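Long-range contacts in dual function macrocyclase-peptidase POPB (Galerina marginata, PDB 5N4B), which cleaves peptide bonds after prolyl residues and macrocyclises a 25-residue intermediate on the way to the amanitin toxins: residues 658-662 with 694-698; 49-53 with 671-675. The protein carries 1 engineered substitution. All coordinates share one frame; numbering follows the deposited sequence.

Contact 1: residues 658-662 with 694-698; sequences VNIGD and KSWLG
The CA of G661 lies on the indole of W696, 3.4 Å from the centroid of its five-membered ring and 14° off the ring normal, which is the geometry of a CH-pi contact over the face. The side chain of W696 is turned there by its first torsion, with CG anti to the backbone N (chi1 -167°). I660 O lies above the same face, offset toward the rim, and I660 CG2 is 4.0 Å from W696 CE3. That methyl, set between the backbone N and the carbonyl carbon, also packs on K694 CA at 3.6 Å. No direct hydrogen bond joins the segments; one water bridges them, accepting from G661 N (3.0 Å) and L697 N while donating to S695 O. In the alpha/beta-hydrolase fold, this is where the loops after the neighbouring parallel strands 653-659 and 688-693 meet, carrying the charge-relay residues D662 and H699. N659 to D662 form a type I turn, closed by D662 N to N659 O at 3.1 Å. The CB of D662 leaves its CA in the direction away from 694-698, and OD1 accepts from V665 N. G661 O receives R230 NH2, and N659 OD1 takes a hydrogen bond from K703 NZ.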
loop_
_atom_site.group_PDB
_atom_site.type_symbol
_atom_site.label_atom_id
_atom_site.label_comp_id
_atom_site.label_asym_id
_atom_site.label_seq_id
_atom_site.Cartn_x
_atom_site.Cartn_y
_atom_site.Cartn_z
ATOM N N VAL A 658 0.802 -8.825 14.769
ATOM C CA VAL A 658 1.294 -9.483 13.578
ATOM C C VAL A 658 0.284 -10.500 13.084
ATOM O O VAL A 658 -0.573 -10.971 13.824
ATOM C CB VAL A 658 2.682 -10.161 13.742
ATOM C CG1 VAL A 658 3.760 -9.153 14.140
ATOM C CG2 VAL A 658 2.582 -11.327 14.718
ATOM N N ASN A 659 0.456 -10.888 11.812
ATOM C CA ASN A 659 -0.275 -11.976 11.163
ATOM C C ASN A 659 0.713 -13.094 10.894
ATOM O O ASN A 659 1.771 -12.861 10.317
ATOM C CB ASN A 659 -0.905 -11.437 9.864
ATOM C CG ASN A 659 -1.967 -10.338 10.134
ATOM O OD1 ASN A 659 -2.794 -10.486 11.045
ATOM N ND2 ASN A 659 -1.947 -9.244 9.361
ATOM N N ILE A 660 0.393 -14.304 11.357
ATOM C CA ILE A 660 1.369 -15.400 11.350
ATOM C C ILE A 660 1.890 -15.712 9.959
ATOM O O ILE A 660 3.058 -16.074 9.813
ATOM C CB ILE A 660 0.780 -16.634 12.048
ATOM C CG1 ILE A 660 1.866 -17.626 12.450
ATOM C CG2 ILE A 660 -0.200 -17.330 11.147
ATOM C CD1 ILE A 660 2.820 -17.125 13.494
ATOM N N GLY A 661 1.069 -15.543 8.942
ATOM C CA GLY A 661 1.424 -15.901 7.584
ATOM C C GLY A 661 2.129 -14.842 6.795
ATOM O O GLY A 661 2.369 -15.017 5.593
ATOM N N ASP A 662 2.402 -13.692 7.411
ATOM C CA ASP A 662 2.941 -12.561 6.684
ATOM C C ASP A 662 4.246 -12.935 5.981
ATOM O O ASP A 662 5.231 -13.311 6.624
ATOM C CB ASP A 662 3.161 -11.406 7.684
ATOM C CG ASP A 662 3.349 -10.043 7.013
ATOM O OD1 ASP A 662 3.839 -9.953 5.855
ATOM O OD2 ASP A 662 3.042 -9.010 7.681
ATOM N N LYS A 694 -3.538 -16.088 13.907
ATOM C CA LYS A 694 -3.038 -17.376 13.405
ATOM C C LYS A 694 -3.750 -17.863 12.146
ATOM O O LYS A 694 -3.436 -18.948 11.665
ATOM C CB LYS A 694 -3.056 -18.387 14.537
ATOM C CG LYS A 694 -1.941 -18.006 15.534
ATOM C CD LYS A 694 -1.788 -18.932 16.684
ATOM C CE LYS A 694 -0.493 -18.617 17.407
ATOM N NZ LYS A 694 -0.417 -19.455 18.606
ATOM N N SER A 695 -4.636 -17.064 11.559
ATOM C CA SER A 695 -5.146 -17.339 10.230
ATOM C C SER A 695 -4.067 -16.967 9.237
ATOM O O SER A 695 -3.570 -15.838 9.253
ATOM C CB SER A 695 -6.415 -16.547 9.971
ATOM O OG SER A 695 -6.921 -16.804 8.658
ATOM N N TRP A 696 -3.675 -17.911 8.405
ATOM C CA TRP A 696 -2.573 -17.721 7.466
ATOM C C TRP A 696 -3.124 -17.139 6.183
ATOM O O TRP A 696 -3.558 -17.870 5.276
ATOM C CB TRP A 696 -1.842 -19.037 7.229
ATOM C CG TRP A 696 -0.500 -18.861 6.515
ATOM C CD1 TRP A 696 -0.298 -18.357 5.289
ATOM C CD2 TRP A 696 0.782 -19.150 7.047
ATOM N NE1 TRP A 696 1.045 -18.330 4.987
ATOM C CE2 TRP A 696 1.734 -18.821 6.053
ATOM C CE3 TRP A 696 1.218 -19.661 8.258
ATOM C CZ2 TRP A 696 3.104 -18.976 6.249
ATOM C CZ3 TRP A 696 2.551 -19.837 8.461
ATOM C CH2 TRP A 696 3.493 -19.472 7.459
ATOM N N LEU A 697 -3.078 -15.820 6.080
ATOM C CA LEU A 697 -3.606 -15.150 4.902
ATOM C C LEU A 697 -2.774 -15.516 3.683
ATOM O O LEU A 697 -1.532 -15.511 3.731
ATOM C CB LEU A 697 -3.545 -13.648 5.143
ATOM C CG LEU A 697 -4.491 -13.087 6.212
ATOM C CD1 LEU A 697 -4.163 -11.609 6.403
ATOM C CD2 LEU A 697 -5.962 -13.317 5.849
ATOM N N GLY A 698 -3.442 -15.816 2.593
ATOM C CA GLY A 698 -2.750 -15.965 1.326
ATOM C C GLY A 698 -2.227 -14.625 0.862
ATOM O O GLY A 698 -2.641 -13.557 1.292
HETATM O O HOH W 1 -1.419 -14.233 7.963
#

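Contact 2: residues 49-53 with 671-675; sequences DKWTT and FKFIA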
loop_
_atom_site.group_PDB
_atom_site.type_symbol
_atom_site.label_atom_id
_atom_site.label_comp_id
_atom_site.label_asym_id
_atom_site.label_seq_id
_atom_site.Cartn_x
_atom_site.Cartn_y
_atom_site.Cartn_z
ATOM N N ASP A 49 5.021 -22.373 18.974
ATOM C CA ASP A 49 3.569 -22.347 19.131
ATOM C C ASP A 49 3.169 -22.135 20.587
ATOM O O ASP A 49 2.212 -21.404 20.875
ATOM C CB ASP A 49 2.965 -23.654 18.644
ATOM C CG ASP A 49 3.038 -23.837 17.143
ATOM O OD1 ASP A 49 3.260 -22.877 16.380
ATOM O OD2 ASP A 49 2.826 -24.994 16.719
ATOM N N LYS A 50 3.870 -22.770 21.522
ATOM C CA LYS A 50 3.565 -22.565 22.936
ATOM C C LYS A 50 3.812 -21.114 23.323
ATOM O O LYS A 50 3.032 -20.510 24.071
ATOM C CB LYS A 50 4.359 -23.503 23.843
ATOM C CG LYS A 50 3.852 -24.948 23.822
ATOM C CD LYS A 50 4.735 -25.884 24.672
ATOM C CE LYS A 50 4.328 -27.354 24.483
ATOM N NZ LYS A 50 5.198 -28.295 25.267
ATOM N N TRP A 51 4.881 -20.542 22.809
ATOM C CA TRP A 51 5.222 -19.163 23.126
ATOM C C TRP A 51 4.227 -18.192 22.513
ATOM O O TRP A 51 3.756 -17.268 23.191
ATOM C CB TRP A 51 6.636 -18.856 22.672
ATOM C CG TRP A 51 7.139 -17.444 22.950
ATOM C CD1 TRP A 51 7.781 -17.002 24.077
ATOM C CD2 TRP A 51 7.027 -16.313 22.090
ATOM N NE1 TRP A 51 8.060 -15.654 23.961
ATOM C CE2 TRP A 51 7.607 -15.209 22.744
ATOM C CE3 TRP A 51 6.477 -16.129 20.837
ATOM C CZ2 TRP A 51 7.657 -13.944 22.166
ATOM C CZ3 TRP A 51 6.516 -14.870 20.274
ATOM C CH2 TRP A 51 7.113 -13.801 20.938
ATOM N N THR A 52 3.869 -18.380 21.245
ATOM C CA THR A 52 2.920 -17.456 20.642
ATOM C C THR A 52 1.554 -17.556 21.303
ATOM O O THR A 52 0.868 -16.535 21.452
ATOM C CB THR A 52 2.788 -17.658 19.123
ATOM O OG1 THR A 52 2.358 -18.993 18.837
ATOM C CG2 THR A 52 4.095 -17.405 18.415
ATOM N N THR A 53 1.139 -18.781 21.660
ATOM C CA THR A 53 -0.121 -18.984 22.352
ATOM C C THR A 53 -0.103 -18.297 23.705
ATOM O O THR A 53 -1.040 -17.572 24.057
ATOM C CB THR A 53 -0.389 -20.484 22.504
ATOM O OG1 THR A 53 -0.545 -21.048 21.209
ATOM C CG2 THR A 53 -1.659 -20.720 23.323
ATOM N N PHE A 671 8.526 -10.855 16.942
ATOM C CA PHE A 671 8.752 -11.829 18.023
ATOM C C PHE A 671 10.074 -11.551 18.754
ATOM O O PHE A 671 10.126 -11.550 19.998
ATOM C CB PHE A 671 8.763 -13.262 17.491
ATOM C CG PHE A 671 7.494 -13.753 16.921
ATOM C CD1 PHE A 671 6.294 -13.063 17.057
ATOM C CD2 PHE A 671 7.496 -14.962 16.202
ATOM C CE1 PHE A 671 5.120 -13.589 16.488
ATOM C CE2 PHE A 671 6.346 -15.461 15.654
ATOM C CZ PHE A 671 5.159 -14.767 15.793
ATOM N N LYS A 672 11.144 -11.321 18.003
ATOM C CA LYS A 672 12.408 -11.019 18.649
ATOM C C LYS A 672 12.316 -9.718 19.422
ATOM O O LYS A 672 12.856 -9.598 20.522
ATOM C CB LYS A 672 13.537 -10.943 17.637
ATOM C CG LYS A 672 13.946 -12.269 17.036
ATOM C CD LYS A 672 15.224 -12.070 16.209
ATOM C CE LYS A 672 15.549 -13.305 15.487
ATOM N NZ LYS A 672 16.731 -13.050 14.672
ATOM N N PHE A 673 11.662 -8.714 18.848
ATOM C CA PHE A 673 11.593 -7.428 19.527
ATOM C C PHE A 673 10.859 -7.551 20.856
ATOM O O PHE A 673 11.348 -7.070 21.885
ATOM C CB PHE A 673 11.019 -6.340 18.622
ATOM C CG PHE A 673 11.077 -4.973 19.220
ATOM C CD1 PHE A 673 12.306 -4.356 19.382
ATOM C CD2 PHE A 673 9.941 -4.349 19.654
ATOM C CE1 PHE A 673 12.395 -3.086 19.916
ATOM C CE2 PHE A 673 10.015 -3.062 20.200
ATOM C CZ PHE A 673 11.261 -2.457 20.344
ATOM N N ILE A 674 9.690 -8.195 20.870
ATOM C CA ILE A 674 8.907 -8.286 22.106
ATOM C C ILE A 674 9.629 -9.166 23.130
ATOM O O ILE A 674 9.635 -8.872 24.333
ATOM C CB ILE A 674 7.451 -8.710 21.867
ATOM C CG1 ILE A 674 6.550 -8.436 23.088
ATOM C CG2 ILE A 674 7.390 -10.164 21.502
ATOM C CD1 ILE A 674 6.418 -6.980 23.441
ATOM N N ALA A 675 10.278 -10.237 22.681
ATOM C CA ALA A 675 11.025 -11.064 23.630
ATOM C C ALA A 675 12.170 -10.281 24.257
ATOM O O ALA A 675 12.468 -10.434 25.451
ATOM C CB ALA A 675 11.537 -12.308 22.900
#
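W51 reaches out from helix 46-64 and sets the six-membered end of its indole against helix 668-680, where F671, I674 and A675 receive it. With CG anti to the backbone N (chi1 -179°), the indole is directed at the other helix, and its length helps to bridge segment axes 12.7 Å apart at closest approach. Its CZ3 presses on one face of F671, 3.7 Å from F671 CG and displaced toward the rim of that ring. With the planes at 66° and the centroids 5.3 Å apart, this is an offset edge-to-face pair. At the indole's own edge, W51 CH2 meets I674 CG2 at 3.7 Å. A675 CB touches W51 CZ2 more loosely, at 4.3 Å. The helices cross at 64°, one from the N-terminal part of the chain and the other from the alpha/beta-hydrolase fold of the peptidase S9A family, so this bulky bump bridges elements over 600 residues apart in sequence. A second, smaller bump is T52 CG2, 3.9 Å from F671 CZ at the far end of the phenyl ring. F671 also packs on I690 and I692 of strand 688-693, which places the ring between the sheet and the N-terminal helix.

Contacts 1 and 2 lie about 15 Å apart, centre to centre, on the same side of the chain's centre. Along the sequence their segments alternate: 49-53, 658-662, 671-675, then 694-698. Strand 653-659 leads through the turn holding D662 into helix 668-680, and strand 688-693 then runs into the loop of contact 1, so three segments belong to this beta-alpha-beta unit and its loops, at one edge of the catalytic domain's sheet. The fourth comes from N-terminal helix 46-64. Among the direct links, K694 NZ probably hydrogen-bonds T52 OG1 at 2.8 Å, and V658 CG2 packs on F671 CE1 at 3.8 Å. The N-terminal helix thus touches the elements that carry the active-site loops.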